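Local coordinates for Hydrogenase/urease nickel incorporation protein HypB (Helicobacter pylori, PDB 4LPS), which is a weak GTPase required for nickel insertion into [NiFe]-hydrogenase and for urease maturation, and binds nickel or zinc, at residues C106-S111 against L132-V137. Residues are numbered along the deposited sequence; the frame is centred on the assembly and turned at random.
With MG (magnesium ion), chain C; NI (nickel (II) ion), chain F.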
loop_
_atom_site.group_PDB
_atom_site.type_symbol
_atom_site.label_atom_id
_atom_site.label_comp_id
_atom_site.label_asym_id
_atom_site.label_seq_id
_atom_site.Cartn_x
_atom_site.Cartn_y
_atom_site.Cartn_z
ATOM N N CYS A 106 -9.397 -8.770 10.164
ATOM C CA CYS A 106 -9.572 -7.428 9.616
ATOM C C CYS A 106 -8.273 -6.835 9.091
ATOM O O CYS A 106 -8.201 -5.640 8.801
ATOM C CB CYS A 106 -10.149 -6.507 10.686
ATOM S SG CYS A 106 -9.059 -6.288 12.119
ATOM N N HIS A 107 -7.260 -7.678 8.955
ATOM C CA HIS A 107 -5.913 -7.211 8.678
ATOM C C HIS A 107 -5.060 -8.361 8.176
ATOM O O HIS A 107 -5.429 -9.528 8.330
ATOM C CB HIS A 107 -5.292 -6.618 9.942
ATOM C CG HIS A 107 -5.133 -7.616 11.046
ATOM N ND1 HIS A 107 -6.119 -7.864 11.976
ATOM C CD2 HIS A 107 -4.112 -8.454 11.349
ATOM C CE1 HIS A 107 -5.706 -8.799 12.813
ATOM N NE2 HIS A 107 -4.493 -9.173 12.455
ATOM N N LEU A 108 -3.921 -8.035 7.577
ATOM C CA LEU A 108 -2.956 -9.055 7.209
ATOM C C LEU A 108 -1.925 -9.234 8.315
ATOM O O LEU A 108 -1.640 -8.303 9.072
ATOM C CB LEU A 108 -2.269 -8.698 5.889
ATOM C CG LEU A 108 -3.176 -8.814 4.661
ATOM C CD1 LEU A 108 -2.437 -8.429 3.386
ATOM C CD2 LEU A 108 -3.755 -10.219 4.550
ATOM N N GLU A 109 -1.374 -10.437 8.404
ATOM C CA GLU A 109 -0.259 -10.710 9.300
ATOM C C GLU A 109 0.887 -11.325 8.503
ATOM O O GLU A 109 0.663 -11.897 7.434
ATOM C CB GLU A 109 -0.694 -11.627 10.446
ATOM C CG GLU A 109 -1.719 -10.989 11.374
ATOM C CD GLU A 109 -2.288 -11.969 12.376
ATOM O OE1 GLU A 109 -3.071 -11.541 13.251
ATOM O OE2 GLU A 109 -1.962 -13.171 12.279
ATOM N N ALA A 110 2.106 -11.198 9.016
ATOM C CA ALA A 110 3.297 -11.631 8.288
ATOM C C ALA A 110 3.245 -13.102 7.877
ATOM O O ALA A 110 3.697 -13.459 6.790
ATOM C CB ALA A 110 4.539 -11.368 9.120
ATOM N N SER A 111 2.705 -13.949 8.747
ATOM C CA SER A 111 2.568 -15.370 8.443
ATOM C C SER A 111 1.656 -15.618 7.238
ATOM O O SER A 111 1.805 -16.624 6.543
ATOM C CB SER A 111 2.050 -16.121 9.671
ATOM O OG SER A 111 0.823 -15.575 10.123
ATOM N N LEU A 132 7.284 -5.863 -4.726
ATOM C CA LEU A 132 6.189 -6.716 -4.292
ATOM C C LEU A 132 5.231 -5.836 -3.518
ATOM O O LEU A 132 5.605 -5.225 -2.516
ATOM C CB LEU A 132 6.685 -7.887 -3.436
ATOM C CG LEU A 132 5.591 -8.688 -2.720
ATOM C CD1 LEU A 132 4.800 -9.537 -3.700
ATOM C CD2 LEU A 132 6.185 -9.564 -1.629
ATOM N N ILE A 133 3.993 -5.771 -3.987
ATOM C CA ILE A 133 3.029 -4.851 -3.415
ATOM C C ILE A 133 1.951 -5.589 -2.635
ATOM O O ILE A 133 1.277 -6.478 -3.160
ATOM C CB ILE A 133 2.381 -3.976 -4.511
ATOM C CG1 ILE A 133 3.449 -3.094 -5.171
ATOM C CG2 ILE A 133 1.263 -3.120 -3.933
ATOM C CD1 ILE A 133 2.911 -2.087 -6.178
ATOM N N ILE A 134 1.821 -5.225 -1.367
ATOM C CA ILE A 134 0.786 -5.768 -0.503
ATOM C C ILE A 134 -0.382 -4.793 -0.422
ATOM O O ILE A 134 -0.221 -3.666 0.055
ATOM C CB ILE A 134 1.332 -6.052 0.916
ATOM C CG1 ILE A 134 2.484 -7.060 0.848
ATOM C CG2 ILE A 134 0.232 -6.562 1.834
ATOM C CD1 ILE A 134 3.269 -7.181 2.138
ATOM N N GLU A 135 -1.547 -5.207 -0.912
ATOM C CA GLU A 135 -2.759 -4.429 -0.687
ATOM C C GLU A 135 -3.495 -4.999 0.513
ATOM O O GLU A 135 -4.068 -6.088 0.451
ATOM C CB GLU A 135 -3.667 -4.404 -1.924
ATOM C CG GLU A 135 -4.847 -3.446 -1.746
ATOM C CD GLU A 135 -5.850 -3.480 -2.881
ATOM O OE1 GLU A 135 -7.067 -3.478 -2.597
ATOM O OE2 GLU A 135 -5.430 -3.506 -4.055
ATOM N N ASN A 136 -3.448 -4.264 1.617
ATOM C CA ASN A 136 -4.009 -4.738 2.870
ATOM C C ASN A 136 -5.533 -4.723 2.879
ATOM O O ASN A 136 -6.167 -4.103 2.023
ATOM C CB ASN A 136 -3.476 -3.900 4.032
ATOM C CG ASN A 136 -3.127 -4.741 5.240
ATOM O OD1 ASN A 136 -3.930 -5.561 5.690
ATOM N ND2 ASN A 136 -1.922 -4.549 5.771
ATOM N N VAL A 137 -6.106 -5.438 3.843
ATOM C CA VAL A 137 -7.541 -5.417 4.100
ATOM C C VAL A 137 -8.022 -3.987 4.328
ATOM O O VAL A 137 -7.362 -3.210 5.025
ATOM C CB VAL A 137 -7.901 -6.281 5.325
ATOM C CG1 VAL A 137 -9.400 -6.244 5.597
ATOM C CG2 VAL A 137 -7.429 -7.716 5.114
HETATM MG MG MG C . -9.348 -3.298 -3.430
HETATM NI NI NI F . -10.133 -4.984 13.581
HETATM O O HOH W 1 -1.947 -5.647 8.340
HETATM O O HOH W 2 -11.411 -3.043 -4.325
#
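The amide N of L108 donates to the side-chain oxygen OD1 of N136 over 3.1 Å, meeting a lone pair in the carbonyl plane. V137 N, at 2.9 Å from the same N136 OD1, is a second donor in that plane, bent back at a C=O...N angle of 103°. N136 ND2 donates to N50 OD1 and to a water that in turn donates to L108 O, so bonds at OD1 and ND2 together orient the amide. The L108 side chain runs antiparallel to that of N136 and puts CD1 3.6 Å from I134 CG2. V137 CG1 is anti to the backbone N (chi1 179°), which lays both methyls against the C106-H107 backbone, CG1 3.5 Å from C106 O. The contact joins the C-terminal part of strand 131-135 and the residues that follow, in this P-loop G domain, to the loop entering helix 110-122. Each segment carries a metal ligand: E135, whose CB leaves the backbone on the side away from 106-111, binds magnesium through OE1 with T60 and D86 beside GDP, and C106 SG binds nickel with C142. H107 ND1 donates almost straight (178°) to that sulfur, and H107 NE2 to E109 OE1 at 2.9 Å, with Y146 stacked on the imidazole.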